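Local coordinates for protein nicotinate phosphoribosyltransferase (PDB 4HL7) that probably catalyses the ATP-dependent synthesis of nicotinate D-ribonucleotide from nicotinate and phosphoribosyl diphosphate, a step of NAD(+) biosynthesis, at residues Met26-His31 and Pro83-Thr88; His32-Val37 and Leu252-Thr257; Glu233-His238 and Thr268-Ile273. All blocks are in the same frame, centred on the assembly; numbering follows the deposited sequence.

Interaction 1 of 3, residues Met26-His31 and Pro83-Thr88; sequences MMQAIH and PHLKAT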
HETATM    1  N   MSE A  26       6.511   9.693   2.440  1.00 14.37           N
HETATM    2  CA  MSE A  26       6.105  10.470   1.304  1.00 15.01           C
HETATM    3  C   MSE A  26       5.590  11.814   1.787  1.00 15.36           C
HETATM    4  O   MSE A  26       5.800  12.822   1.123  1.00 14.57           O
HETATM    5  CB  MSE A  26       5.029   9.689   0.539  1.00 15.81           C
HETATM    6  CG  MSE A  26       4.800  10.237  -0.817  1.00 20.95           C
HETATM    7 SE   MSE A  26       3.696   8.811  -1.674  1.00 32.35          SE
HETATM    8  CE  MSE A  26       4.203   7.290  -1.376  1.00 15.48           C
HETATM    9  N   MSE A  27       4.993  11.871   2.973  1.00 15.23           N
HETATM   10  CA  MSE A  27       4.587  13.203   3.483  1.00 14.63           C
HETATM   11  C   MSE A  27       5.772  14.137   3.630  1.00 14.59           C
HETATM   12  O   MSE A  27       5.672  15.358   3.388  1.00 15.91           O
HETATM   13  CB  MSE A  27       3.892  13.001   4.843  1.00 14.48           C
HETATM   14  CG  MSE A  27       3.305  14.350   5.328  1.00 17.74           C
HETATM   15 SE   MSE A  27       2.480  13.949   7.084  1.00 22.28          SE
HETATM   16  CE  MSE A  27       1.861  15.696   7.716  1.00 21.28           C
ATOM     17  N   GLN A  28       6.913  13.611   4.066  1.00 16.43           N
ATOM     18  CA  GLN A  28       8.128  14.445   4.073  1.00 17.57           C
ATOM     19  C   GLN A  28       8.496  14.957   2.714  1.00 17.33           C
ATOM     20  O   GLN A  28       8.886  16.162   2.569  1.00 16.80           O
ATOM     21  CB  GLN A  28       9.355  13.786   4.740  1.00 18.74           C
ATOM     22  CG  GLN A  28      10.628  14.595   4.376  1.00 22.63           C
ATOM     23  CD  GLN A  28      11.785  14.264   5.229  1.00 25.96           C
ATOM     24  OE1 GLN A  28      11.722  14.402   6.460  1.00 31.89           O
ATOM     25  NE2 GLN A  28      12.852  13.777   4.610  1.00 30.08           N
ATOM     26  N   ALA A  29       8.423  14.105   1.684  1.00 16.27           N
ATOM     27  CA  ALA A  29       8.857  14.552   0.355  1.00 16.26           C
ATOM     28  C   ALA A  29       7.898  15.599  -0.193  1.00 17.03           C
ATOM     29  O   ALA A  29       8.280  16.595  -0.818  1.00 15.28           O
ATOM     30  CB  ALA A  29       8.952  13.367  -0.629  1.00 16.45           C
ATOM     31  N   ILE A  30       6.633  15.416   0.120  1.00 14.92           N
ATOM     32  CA  ILE A  30       5.556  16.365  -0.339  1.00 15.03           C
ATOM     33  C   ILE A  30       5.725  17.681   0.459  1.00 15.58           C
ATOM     34  O   ILE A  30       5.605  18.804  -0.112  1.00 15.11           O
ATOM     35  CB  ILE A  30       4.150  15.761  -0.086  1.00 15.17           C
ATOM     36  CG1 ILE A  30       3.956  14.566  -1.035  1.00 16.69           C
ATOM     37  CG2 ILE A  30       3.013  16.802  -0.347  1.00 16.99           C
ATOM     38  CD1 ILE A  30       2.870  13.610  -0.534  1.00 15.58           C
ATOM     39  N   HIS A  31       6.013  17.565   1.742  1.00 15.79           N
ATOM     40  CA  HIS A  31       6.284  18.758   2.613  1.00 17.63           C
ATOM     41  C   HIS A  31       7.405  19.595   2.007  1.00 18.11           C
ATOM     42  O   HIS A  31       7.322  20.826   1.946  1.00 17.59           O
ATOM     43  CB  HIS A  31       6.608  18.264   4.041  1.00 17.37           C
ATOM     44  CG  HIS A  31       7.219  19.269   4.942  1.00 19.58           C
ATOM     45  ND1 HIS A  31       6.482  20.059   5.759  1.00 19.80           N
ATOM     46  CD2 HIS A  31       8.568  19.550   5.231  1.00 19.04           C
ATOM     47  CE1 HIS A  31       7.307  20.834   6.502  1.00 21.47           C
ATOM     48  NE2 HIS A  31       8.579  20.519   6.178  1.00 23.02           N
ATOM     49  N   PRO A  83      15.804   7.829  10.552  1.00 23.90           N
ATOM     50  CA  PRO A  83      16.833   8.871  10.515  1.00 24.49           C
ATOM     51  C   PRO A  83      16.880   9.697   9.219  1.00 23.56           C
ATOM     52  O   PRO A  83      17.455  10.785   9.210  1.00 25.44           O
ATOM     53  CB  PRO A  83      18.153   8.074  10.704  1.00 25.37           C
ATOM     54  CG  PRO A  83      17.842   6.725  10.214  1.00 25.99           C
ATOM     55  CD  PRO A  83      16.380   6.455  10.541  1.00 23.05           C
ATOM     56  N   HIS A  84      16.260   9.200   8.157  1.00 23.58           N
ATOM     57  CA  HIS A  84      16.175   9.975   6.910  1.00 23.64           C
ATOM     58  C   HIS A  84      15.062  10.997   6.853  1.00 23.44           C
ATOM     59  O   HIS A  84      15.006  11.778   5.921  1.00 23.20           O
ATOM     60  CB  HIS A  84      16.244   9.057   5.669  1.00 25.03           C
ATOM     61  CG  HIS A  84      17.586   8.384   5.567  1.00 23.73           C
ATOM     62  ND1 HIS A  84      18.716   9.087   5.352  1.00 24.32           N
ATOM     63  CD2 HIS A  84      17.973   7.081   5.848  1.00 21.67           C
ATOM     64  CE1 HIS A  84      19.780   8.248   5.444  1.00 27.33           C
ATOM     65  NE2 HIS A  84      19.322   7.027   5.743  1.00 23.18           N
ATOM     66  N   LEU A  85      14.187  10.998   7.875  1.00 20.02           N
ATOM     67  CA  LEU A  85      13.254  12.105   8.091  1.00 20.83           C
ATOM     68  C   LEU A  85      13.973  13.373   8.641  1.00 21.72           C
ATOM     69  O   LEU A  85      14.769  13.279   9.545  1.00 24.69           O
ATOM     70  CB  LEU A  85      12.107  11.662   9.025  1.00 19.61           C
ATOM     71  CG  LEU A  85      11.263  10.504   8.375  1.00 17.85           C
ATOM     72  CD1 LEU A  85      10.121  10.154   9.327  1.00 19.31           C
ATOM     73  CD2 LEU A  85      10.733  10.863   7.016  1.00 18.76           C
ATOM     74  N   LYS A  86      13.696  14.520   8.048  1.00 23.28           N
ATOM     75  CA  LYS A  86      14.427  15.743   8.394  1.00 23.81           C
ATOM     76  C   LYS A  86      13.894  16.252   9.753  1.00 24.20           C
ATOM     77  O   LYS A  86      12.685  16.167  10.019  1.00 24.22           O
ATOM     78  CB  LYS A  86      14.259  16.793   7.317  1.00 24.03           C
ATOM     79  CG  LYS A  86      14.933  16.480   5.972  1.00 28.01           C
ATOM     80  CD  LYS A  86      14.441  17.480   4.946  1.00 32.34           C
ATOM     81  CE  LYS A  86      15.362  17.599   3.718  1.00 39.57           C
ATOM     82  NZ  LYS A  86      15.539  16.296   3.048  1.00 43.78           N
ATOM     83  N   ALA A  87      14.795  16.703  10.634  1.00 24.54           N
ATOM     84  CA  ALA A  87      14.383  17.320  11.915  1.00 24.88           C
ATOM     85  C   ALA A  87      13.302  18.435  11.746  1.00 23.60           C
ATOM     86  O   ALA A  87      12.396  18.565  12.604  1.00 25.16           O
ATOM     87  CB  ALA A  87      15.607  17.875  12.631  1.00 25.95           C
ATOM     88  N   THR A  88      13.439  19.279  10.725  1.00 23.10           N
ATOM     89  CA  THR A  88      12.461  20.341  10.456  1.00 24.84           C
ATOM     90  C   THR A  88      11.087  19.761  10.155  1.00 25.81           C
ATOM     91  O   THR A  88      10.060  20.280  10.644  1.00 25.77           O
ATOM     92  CB  THR A  88      12.850  21.306   9.309  1.00 25.76           C
ATOM     93  OG1 THR A  88      13.203  20.566   8.129  1.00 25.70           O
ATOM     94  CG2 THR A  88      14.043  22.221   9.760  1.00 26.53           C
TER
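The carboxamide of Gln28 pairs with the backbone of His84 and Lys86 in a side-chain-to-main-chain contact within the N-terminal domain of this NAPRTase. Gln28 belongs to helix 21-33. Its partners lie in the turn between helices 72-81 and 87-93, where Lys86 takes the N-cap position of the second helix. The amide uses both of its ends. Gln28 OE1 accepts from Lys86 N in a nearly straight bond, 168° at the hydrogen. The modelled separation of these two atoms is 2.5 Å, shorter than an ordinary N-H...O bond, and the exact length is doubtful. The donor lies in the carbonyl plane, on a lone pair of OE1. Gln28 NE2 gives a hydrogen to His84 O at 3.2 Å. His84 O stands 22° out of the amide plane, and this bond is the less well aligned of the two. Two bonds of opposite direction fix which end of the amide is oxygen and hold its rotation. With chi1 at 166° the chain leaves the helix opposite the backbone N and runs on extended to the turn. Leu85 CD2 packs on its stem at Gln28 CB, 4.0 Å away. The methylenes of Lys86 run beside the amide. The ammonium group of Lys86 bonds to the carbonyl of Ala258, which also accepts a weak bond from Gln28 NE2. Lys86 CG packs 3.7 Å from Gln28 NE2, on its way to that carbonyl.

Interaction 2 of 3, residues His32-Val37 and Leu252-Thr257; sequences HFYPDV and LERWLT
Phe33 and Arg254 make a cation-pi stack between the C-terminal end of helix 21-33 and helix 247-258. It joins the N-terminal domain to the family region that belongs to the TIM-barrel clan. The guanidinium lies flat on the phenyl ring, with planes 19° apart and centres 4.0 Å apart. It is displaced toward one side of the ring, and CD1 is the ring atom nearest to CZ. Arg254 CD sits almost directly above the ring centroid and adds a CH-pi contact. The arginine chain bends at chi2 and chi3, which lays its outer part over the ring. His32 CD2 covers the opposite face, so Phe33 is held between an imidazole and a guanidinium.

Two further partners fix the rotation of the guanidinium. Arg254 NH1 donates to Tyr34 OH at 3.1 Å, from the edge of the group and 16° out of its plane. It also donates to a water, which in turn donates to Phe33 O. Tyr34 OH bonds to His238 as well, so this hydroxyl links the arginine to helix 232-241. Trp234 of the same helix touches the Arg254 side chain.

Thr257, one turn further along helix 247-258, approaches the far end of the phenyl ring. Its side chain crosses that of Phe33 at about a right angle, with Thr257 OG1 3.3 Å from Phe33 CZ.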
ATOM      1  N   HIS A  32       8.434  18.913   1.538  1.00 17.01           N
ATOM      2  CA  HIS A  32       9.618  19.574   1.032  1.00 18.04           C
ATOM      3  C   HIS A  32       9.389  20.219  -0.308  1.00 17.82           C
ATOM      4  O   HIS A  32       9.732  21.414  -0.497  1.00 18.31           O
ATOM      5  CB  HIS A  32      10.764  18.545   0.952  1.00 20.00           C
ATOM      6  CG  HIS A  32      12.080  19.170   0.586  1.00 21.29           C
ATOM      7  ND1 HIS A  32      12.871  19.790   1.504  1.00 26.13           N
ATOM      8  CD2 HIS A  32      12.706  19.314  -0.652  1.00 22.42           C
ATOM      9  CE1 HIS A  32      13.960  20.286   0.881  1.00 27.55           C
ATOM     10  NE2 HIS A  32      13.845  20.020  -0.447  1.00 26.18           N
ATOM     11  N   PHE A  33       8.800  19.499  -1.261  1.00 15.30           N
ATOM     12  CA  PHE A  33       8.733  19.956  -2.677  1.00 14.73           C
ATOM     13  C   PHE A  33       7.391  20.607  -3.051  1.00 15.10           C
ATOM     14  O   PHE A  33       7.318  21.387  -4.021  1.00 15.64           O
ATOM     15  CB  PHE A  33       9.010  18.763  -3.646  1.00 17.40           C
ATOM     16  CG  PHE A  33      10.475  18.390  -3.744  1.00 18.49           C
ATOM     17  CD1 PHE A  33      11.400  19.334  -4.152  1.00 21.80           C
ATOM     18  CD2 PHE A  33      10.904  17.063  -3.513  1.00 20.48           C
ATOM     19  CE1 PHE A  33      12.752  19.001  -4.263  1.00 24.93           C
ATOM     20  CE2 PHE A  33      12.249  16.712  -3.622  1.00 20.53           C
ATOM     21  CZ  PHE A  33      13.166  17.688  -3.998  1.00 22.49           C
ATOM     22  N   TYR A  34       6.326  20.174  -2.392  1.00 14.36           N
ATOM     23  CA  TYR A  34       4.945  20.416  -2.881  1.00 14.79           C
ATOM     24  C   TYR A  34       4.017  20.835  -1.736  1.00 15.26           C
ATOM     25  O   TYR A  34       2.893  20.363  -1.627  1.00 14.85           O
ATOM     26  CB  TYR A  34       4.365  19.134  -3.583  1.00 15.58           C
ATOM     27  CG  TYR A  34       5.260  18.633  -4.685  1.00 17.10           C
ATOM     28  CD1 TYR A  34       5.723  17.313  -4.681  1.00 15.75           C
ATOM     29  CD2 TYR A  34       5.598  19.470  -5.745  1.00 17.25           C
ATOM     30  CE1 TYR A  34       6.626  16.869  -5.663  1.00 16.36           C
ATOM     31  CE2 TYR A  34       6.492  19.071  -6.734  1.00 19.63           C
ATOM     32  CZ  TYR A  34       6.970  17.747  -6.685  1.00 16.78           C
ATOM     33  OH  TYR A  34       7.828  17.304  -7.671  1.00 18.28           O
ATOM     34  N   PRO A  35       4.459  21.779  -0.938  1.00 15.00           N
ATOM     35  CA  PRO A  35       3.645  22.202   0.216  1.00 16.21           C
ATOM     36  C   PRO A  35       2.263  22.811  -0.114  1.00 17.61           C
ATOM     37  O   PRO A  35       1.402  22.850   0.783  1.00 18.60           O
ATOM     38  CB  PRO A  35       4.545  23.270   0.878  1.00 16.86           C
ATOM     39  CG  PRO A  35       5.345  23.820  -0.242  1.00 16.59           C
ATOM     40  CD  PRO A  35       5.693  22.579  -1.067  1.00 15.22           C
ATOM     41  N   ASP A  36       2.072  23.350  -1.314  1.00 16.26           N
ATOM     42  CA  ASP A  36       0.780  23.964  -1.699  1.00 18.53           C
ATOM     43  C   ASP A  36       0.045  23.145  -2.782  1.00 19.00           C
ATOM     44  O   ASP A  36      -0.881  23.627  -3.388  1.00 20.10           O
ATOM     45  CB  ASP A  36       0.976  25.384  -2.187  1.00 19.41           C
ATOM     46  CG  ASP A  36       1.300  26.345  -1.053  1.00 21.22           C
ATOM     47  OD1 ASP A  36       0.501  26.426  -0.079  1.00 24.16           O
ATOM     48  OD2 ASP A  36       2.347  27.024  -1.132  1.00 22.86           O
ATOM     49  N   VAL A  37       0.489  21.925  -3.038  1.00 16.05           N
ATOM     50  CA  VAL A  37      -0.237  21.094  -4.016  1.00 15.18           C
ATOM     51  C   VAL A  37      -1.474  20.484  -3.375  1.00 15.79           C
ATOM     52  O   VAL A  37      -1.392  20.019  -2.247  1.00 16.21           O
ATOM     53  CB  VAL A  37       0.718  20.000  -4.506  1.00 15.63           C
ATOM     54  CG1 VAL A  37      -0.027  18.865  -5.226  1.00 15.74           C
ATOM     55  CG2 VAL A  37       1.783  20.659  -5.424  1.00 15.35           C
ATOM     56  N   LEU A 252      10.936   9.650  -9.973  1.00 13.31           N
ATOM     57  CA  LEU A 252      12.124   8.858  -9.507  1.00 14.12           C
ATOM     58  C   LEU A 252      13.279   9.746  -8.985  1.00 14.21           C
ATOM     59  O   LEU A 252      13.853   9.468  -7.919  1.00 15.40           O
ATOM     60  CB  LEU A 252      12.657   7.892 -10.601  1.00 13.49           C
ATOM     61  CG  LEU A 252      11.691   6.758 -11.077  1.00 14.10           C
ATOM     62  CD1 LEU A 252      12.157   6.226 -12.401  1.00 13.69           C
ATOM     63  CD2 LEU A 252      11.735   5.659  -9.988  1.00 12.85           C
ATOM     64  N   GLU A 253      13.629  10.787  -9.727  1.00 13.74           N
ATOM     65  CA  GLU A 253      14.694  11.668  -9.329  1.00 14.21           C
ATOM     66  C   GLU A 253      14.386  12.383  -8.024  1.00 14.44           C
ATOM     67  O   GLU A 253      15.253  12.535  -7.169  1.00 14.69           O
ATOM     68  CB  GLU A 253      14.943  12.688 -10.479  1.00 15.39           C
ATOM     69  CG  GLU A 253      15.481  11.944 -11.706  1.00 17.52           C
ATOM     70  CD  GLU A 253      15.615  12.877 -12.886  1.00 27.56           C
ATOM     71  OE1 GLU A 253      14.839  13.821 -12.949  1.00 27.54           O
ATOM     72  OE2 GLU A 253      16.482  12.643 -13.730  1.00 24.14           O
ATOM     73  N   ARG A 254      13.160  12.858  -7.871  1.00 14.76           N
ATOM     74  CA  ARG A 254      12.834  13.708  -6.732  1.00 16.20           C
ATOM     75  C   ARG A 254      12.726  12.898  -5.443  1.00 16.26           C
ATOM     76  O   ARG A 254      12.913  13.440  -4.374  1.00 16.43           O
ATOM     77  CB  ARG A 254      11.535  14.447  -6.976  1.00 17.20           C
ATOM     78  CG  ARG A 254      11.799  15.589  -7.963  1.00 25.42           C
ATOM     79  CD  ARG A 254      10.951  16.806  -7.700  1.00 27.11           C
ATOM     80  NE  ARG A 254      11.752  18.032  -7.869  1.00 32.08           N
ATOM     81  CZ  ARG A 254      11.295  19.252  -7.636  1.00 34.16           C
ATOM     82  NH1 ARG A 254      10.028  19.414  -7.266  1.00 30.25           N
ATOM     83  NH2 ARG A 254      12.091  20.318  -7.809  1.00 34.76           N
ATOM     84  N   TRP A 255      12.428  11.603  -5.529  1.00 13.88           N
ATOM     85  CA  TRP A 255      12.479  10.787  -4.303  1.00 14.95           C
ATOM     86  C   TRP A 255      13.893  10.828  -3.713  1.00 15.31           C
ATOM     87  O   TRP A 255      14.094  10.942  -2.516  1.00 15.50           O
ATOM     88  CB  TRP A 255      12.074   9.324  -4.592  1.00 15.30           C
ATOM     89  CG  TRP A 255      11.963   8.501  -3.333  1.00 15.67           C
ATOM     90  CD1 TRP A 255      12.893   7.618  -2.763  1.00 18.47           C
ATOM     91  CD2 TRP A 255      10.876   8.578  -2.368  1.00 17.80           C
ATOM     92  NE1 TRP A 255      12.395   7.117  -1.537  1.00 20.76           N
ATOM     93  CE2 TRP A 255      11.171   7.630  -1.302  1.00 19.43           C
ATOM     94  CE3 TRP A 255       9.694   9.297  -2.315  1.00 19.67           C
ATOM     95  CZ2 TRP A 255      10.311   7.450  -0.213  1.00 22.33           C
ATOM     96  CZ3 TRP A 255       8.829   9.074  -1.226  1.00 20.60           C
ATOM     97  CH2 TRP A 255       9.138   8.167  -0.223  1.00 22.05           C
ATOM     98  N   LEU A 256      14.890  10.693  -4.587  1.00 15.90           N
ATOM     99  CA  LEU A 256      16.302  10.717  -4.180  1.00 16.32           C
ATOM    100  C   LEU A 256      16.744  12.085  -3.600  1.00 17.55           C
ATOM    101  O   LEU A 256      17.560  12.136  -2.707  1.00 23.13           O
ATOM    102  CB  LEU A 256      17.181  10.375  -5.371  1.00 15.53           C
ATOM    103  CG  LEU A 256      16.926   8.929  -5.900  1.00 15.08           C
ATOM    104  CD1 LEU A 256      17.834   8.672  -7.129  1.00 13.63           C
ATOM    105  CD2 LEU A 256      17.005   7.753  -4.875  1.00 14.31           C
ATOM    106  N   THR A 257      16.166  13.178  -4.081  1.00 17.71           N
ATOM    107  CA  THR A 257      16.584  14.525  -3.583  1.00 17.73           C
ATOM    108  C   THR A 257      15.757  14.984  -2.382  1.00 20.53           C
ATOM    109  O   THR A 257      16.045  16.035  -1.799  1.00 19.55           O
ATOM    110  CB  THR A 257      16.579  15.565  -4.688  1.00 21.37           C
ATOM    111  OG1 THR A 257      15.342  15.556  -5.345  1.00 20.70           O
ATOM    112  CG2 THR A 257      17.674  15.224  -5.732  1.00 19.97           C
TER
HETATM  113  O   HOH W   1       9.219  21.721  -5.944  1.00 34.97           O

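Interaction 3 of 3, residues Glu233-His238 and Thr268-Ile273; sequences EWFMGH and TDTLTI
Helix 232-241 meets the loop after strand 265-267 with Phe235 and Thr270 as the nearest backbone pair, their CA atoms 6.9 Å apart. The loop leads from a parallel strand to helix 273-279, in the region assigned to the TIM-barrel clan. Thr270 carries the contact from the loop side. Its OG1 faces Phe235 alone, 3.5 Å from Phe235 CB, and approaches the ring obliquely near CG and CD1. Its CG2 touches both residues: it packs against Met236 CG at 3.7 Å and also reaches Phe235 CB. Met236 is a selenomethionine here, and its CG methylene, not its selenium, makes the touch. The torsion of Thr270 places the two branches. With chi1 at -58°, OG1 lies opposite the carbonyl carbon and CG2 opposite the backbone N. The Phe235 ring turns off toward helix 247-258, where it meets Ala251 and Leu252.

Both segments have polar ties around this packing. His238 ND1 donates to Trp234 O at 2.8 Å, in a nearly straight bond that lies in the imidazole plane. Asp269 bonds to His232, the predicted phosphohistidine site, which is not phosphorylated in this structure. The Thr270 backbone is hydrogen-bonded to Ile388. All three touching residues are buried, and they meet through methylene, methyl and hydroxyl groups. The chemistry implies that van der Waals packing joins Thr270 to Phe235 and Met236, while the nearby Asp269-His232 bond gives the same loop and helix a polar link.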
ATOM      1  N   GLU A 233       0.975   6.676  -6.034  1.00 16.46           N
ATOM      2  CA  GLU A 233       0.503   8.091  -6.010  1.00 15.60           C
ATOM      3  C   GLU A 233       1.570   9.097  -6.159  1.00 14.53           C
ATOM      4  O   GLU A 233       1.316  10.138  -6.706  1.00 14.79           O
ATOM      5  CB  GLU A 233      -0.322   8.412  -4.711  1.00 16.70           C
ATOM      6  CG  GLU A 233       0.498   8.496  -3.495  1.00 17.89           C
ATOM      7  CD  GLU A 233      -0.311   8.979  -2.269  1.00 18.76           C
ATOM      8  OE1 GLU A 233      -0.719  10.193  -2.214  1.00 17.36           O
ATOM      9  OE2 GLU A 233      -0.435   8.150  -1.343  1.00 18.77           O
ATOM     10  N   TRP A 234       2.812   8.781  -5.749  1.00 13.07           N
ATOM     11  CA  TRP A 234       3.901   9.729  -5.955  1.00 14.99           C
ATOM     12  C   TRP A 234       4.146   9.907  -7.469  1.00 14.49           C
ATOM     13  O   TRP A 234       4.243  11.022  -8.021  1.00 14.17           O
ATOM     14  CB  TRP A 234       5.139   9.162  -5.253  1.00 14.15           C
ATOM     15  CG  TRP A 234       6.400   9.953  -5.451  1.00 14.79           C
ATOM     16  CD1 TRP A 234       7.544   9.567  -6.142  1.00 14.78           C
ATOM     17  CD2 TRP A 234       6.689  11.277  -4.921  1.00 16.54           C
ATOM     18  NE1 TRP A 234       8.535  10.539  -6.035  1.00 13.34           N
ATOM     19  CE2 TRP A 234       8.059  11.604  -5.328  1.00 13.99           C
ATOM     20  CE3 TRP A 234       5.975  12.197  -4.146  1.00 17.48           C
ATOM     21  CZ2 TRP A 234       8.671  12.790  -4.966  1.00 14.19           C
ATOM     22  CZ3 TRP A 234       6.596  13.428  -3.800  1.00 15.94           C
ATOM     23  CH2 TRP A 234       7.923  13.698  -4.170  1.00 14.66           C
ATOM     24  N   PHE A 235       4.133   8.786  -8.185  1.00 14.60           N
ATOM     25  CA  PHE A 235       4.357   8.868  -9.670  1.00 14.75           C
ATOM     26  C   PHE A 235       3.142   9.465 -10.396  1.00 14.05           C
ATOM     27  O   PHE A 235       3.270  10.241 -11.386  1.00 14.24           O
ATOM     28  CB  PHE A 235       4.632   7.450 -10.158  1.00 14.79           C
ATOM     29  CG  PHE A 235       5.872   6.873  -9.525  1.00 17.78           C
ATOM     30  CD1 PHE A 235       5.800   6.163  -8.343  1.00 18.19           C
ATOM     31  CD2 PHE A 235       7.112   7.154 -10.045  1.00 17.01           C
ATOM     32  CE1 PHE A 235       6.970   5.716  -7.720  1.00 19.23           C
ATOM     33  CE2 PHE A 235       8.285   6.719  -9.399  1.00 19.13           C
ATOM     34  CZ  PHE A 235       8.195   5.985  -8.249  1.00 20.87           C
HETATM   35  N   MSE A 236       1.948   9.108  -9.906  1.00 14.36           N
HETATM   36  CA  MSE A 236       0.708   9.593 -10.551  1.00 14.31           C
HETATM   37  C   MSE A 236       0.599  11.093 -10.329  1.00 14.34           C
HETATM   38  O   MSE A 236       0.285  11.819 -11.250  1.00 13.37           O
HETATM   39  CB  MSE A 236      -0.493   8.887  -9.842  1.00 13.86           C
HETATM   40  CG  MSE A 236      -0.559   7.428 -10.314  1.00 13.72           C
HETATM   41 SE   MSE A 236      -1.756   6.457  -9.056  1.00 21.10          SE
HETATM   42  CE  MSE A 236      -3.424   7.091  -9.869  1.00 18.63           C
ATOM     43  N   GLY A 237       0.868  11.570  -9.093  1.00 15.45           N
ATOM     44  CA  GLY A 237       0.777  13.032  -8.837  1.00 13.83           C
ATOM     45  C   GLY A 237       1.665  13.827  -9.802  1.00 14.64           C
ATOM     46  O   GLY A 237       1.320  14.920 -10.232  1.00 14.80           O
ATOM     47  N   HIS A 238       2.842  13.293 -10.122  1.00 11.63           N
ATOM     48  CA  HIS A 238       3.729  13.986 -11.091  1.00 14.03           C
ATOM     49  C   HIS A 238       3.164  14.182 -12.461  1.00 13.37           C
ATOM     50  O   HIS A 238       3.638  15.033 -13.214  1.00 13.58           O
ATOM     51  CB  HIS A 238       5.139  13.358 -11.118  1.00 12.19           C
ATOM     52  CG  HIS A 238       5.982  13.790  -9.931  1.00 13.13           C
ATOM     53  ND1 HIS A 238       5.842  13.228  -8.713  1.00 14.96           N
ATOM     54  CD2 HIS A 238       6.860  14.868  -9.763  1.00 14.53           C
ATOM     55  CE1 HIS A 238       6.662  13.855  -7.820  1.00 13.05           C
ATOM     56  NE2 HIS A 238       7.288  14.857  -8.465  1.00 14.22           N
ATOM     57  N   THR A 268       6.964  -0.435 -10.520  1.00 16.94           N
ATOM     58  CA  THR A 268       7.313  -0.335 -11.935  1.00 17.24           C
ATOM     59  C   THR A 268       6.119  -0.220 -12.834  1.00 17.82           C
ATOM     60  O   THR A 268       6.268  -0.034 -14.103  1.00 18.05           O
ATOM     61  CB  THR A 268       8.148  -1.597 -12.370  1.00 16.51           C
ATOM     62  OG1 THR A 268       7.287  -2.736 -12.273  1.00 16.13           O
ATOM     63  CG2 THR A 268       9.320  -1.791 -11.478  1.00 16.52           C
ATOM     64  N   ASP A 269       4.911  -0.283 -12.255  1.00 16.14           N
ATOM     65  CA  ASP A 269       3.727  -0.416 -13.057  1.00 17.64           C
ATOM     66  C   ASP A 269       2.721   0.740 -12.901  1.00 18.96           C
ATOM     67  O   ASP A 269       1.534   0.560 -13.140  1.00 21.66           O
ATOM     68  CB  ASP A 269       2.984  -1.767 -12.728  1.00 20.56           C
ATOM     69  CG  ASP A 269       2.458  -1.825 -11.279  1.00 21.85           C
ATOM     70  OD1 ASP A 269       3.027  -1.162 -10.376  1.00 20.04           O
ATOM     71  OD2 ASP A 269       1.462  -2.572 -11.046  1.00 23.48           O
ATOM     72  N   THR A 270       3.187   1.927 -12.582  1.00 15.05           N
ATOM     73  CA  THR A 270       2.271   3.059 -12.643  1.00 16.30           C
ATOM     74  C   THR A 270       1.793   3.226 -14.079  1.00 15.37           C
ATOM     75  O   THR A 270       0.622   3.506 -14.365  1.00 16.31           O
ATOM     76  CB  THR A 270       2.976   4.346 -12.232  1.00 14.15           C
ATOM     77  OG1 THR A 270       3.504   4.224 -10.899  1.00 16.47           O
ATOM     78  CG2 THR A 270       1.971   5.552 -12.325  1.00 17.14           C
ATOM     79  N   LEU A 271       2.721   3.002 -15.011  1.00 16.73           N
ATOM     80  CA  LEU A 271       2.434   3.076 -16.430  1.00 16.82           C
ATOM     81  C   LEU A 271       2.566   1.653 -16.981  1.00 20.82           C
ATOM     82  O   LEU A 271       1.615   0.869 -16.821  1.00 24.25           O
ATOM     83  CB  LEU A 271       3.412   4.050 -17.132  1.00 16.49           C
ATOM     84  CG  LEU A 271       3.282   5.458 -16.507  1.00 16.52           C
ATOM     85  CD1 LEU A 271       4.370   6.369 -17.016  1.00 15.70           C
ATOM     86  CD2 LEU A 271       1.925   6.088 -16.886  1.00 19.61           C
ATOM     87  N   THR A 272       3.704   1.305 -17.607  1.00 16.31           N
ATOM     88  CA  THR A 272       3.929  -0.123 -17.987  1.00 17.82           C
ATOM     89  C   THR A 272       5.401  -0.461 -17.706  1.00 18.09           C
ATOM     90  O   THR A 272       6.237   0.428 -17.594  1.00 15.54           O
ATOM     91  CB  THR A 272       3.677  -0.407 -19.426  1.00 18.17           C
ATOM     92  OG1 THR A 272       4.566   0.391 -20.229  1.00 20.17           O
ATOM     93  CG2 THR A 272       2.148  -0.153 -19.812  1.00 20.89           C
ATOM     94  N   ILE A 273       5.736  -1.746 -17.734  1.00 17.06           N
ATOM     95  CA  ILE A 273       7.144  -2.130 -17.549  1.00 16.97           C
ATOM     96  C   ILE A 273       8.030  -1.514 -18.636  1.00 16.55           C
ATOM     97  O   ILE A 273       9.136  -1.002 -18.313  1.00 16.39           O
ATOM     98  CB  ILE A 273       7.316  -3.660 -17.458  1.00 20.45           C
ATOM     99  CG1 ILE A 273       8.754  -4.060 -17.024  1.00 19.65           C
ATOM    100  CG2 ILE A 273       6.949  -4.316 -18.782  1.00 22.61           C
ATOM    101  CD1 ILE A 273       9.251  -3.399 -15.767  1.00 19.74           C
TER

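How the interactions relate
From the N terminus, helix 21-33 enters interaction 1 first and interaction 2 at its C-terminal end. Interaction 1 closes a loop of 51 residues inside the N-terminal domain. Interaction 2 spans 214 residues and bridges that domain and the barrel-clan region at helix 247-258. The two cross along the chain and touch where Met26 packs on Trp255. Interaction 3 closes a loop of 29 residues within the barrel-clan region. It follows interaction 1 in series and crosses interaction 2. Trp234 packs on Ala29 and Tyr34, touching interactions 1 and 2. Packing of Met26, Ala29 and Ile30 on helix 232-241 adds a second junction, between interactions 1 and 3.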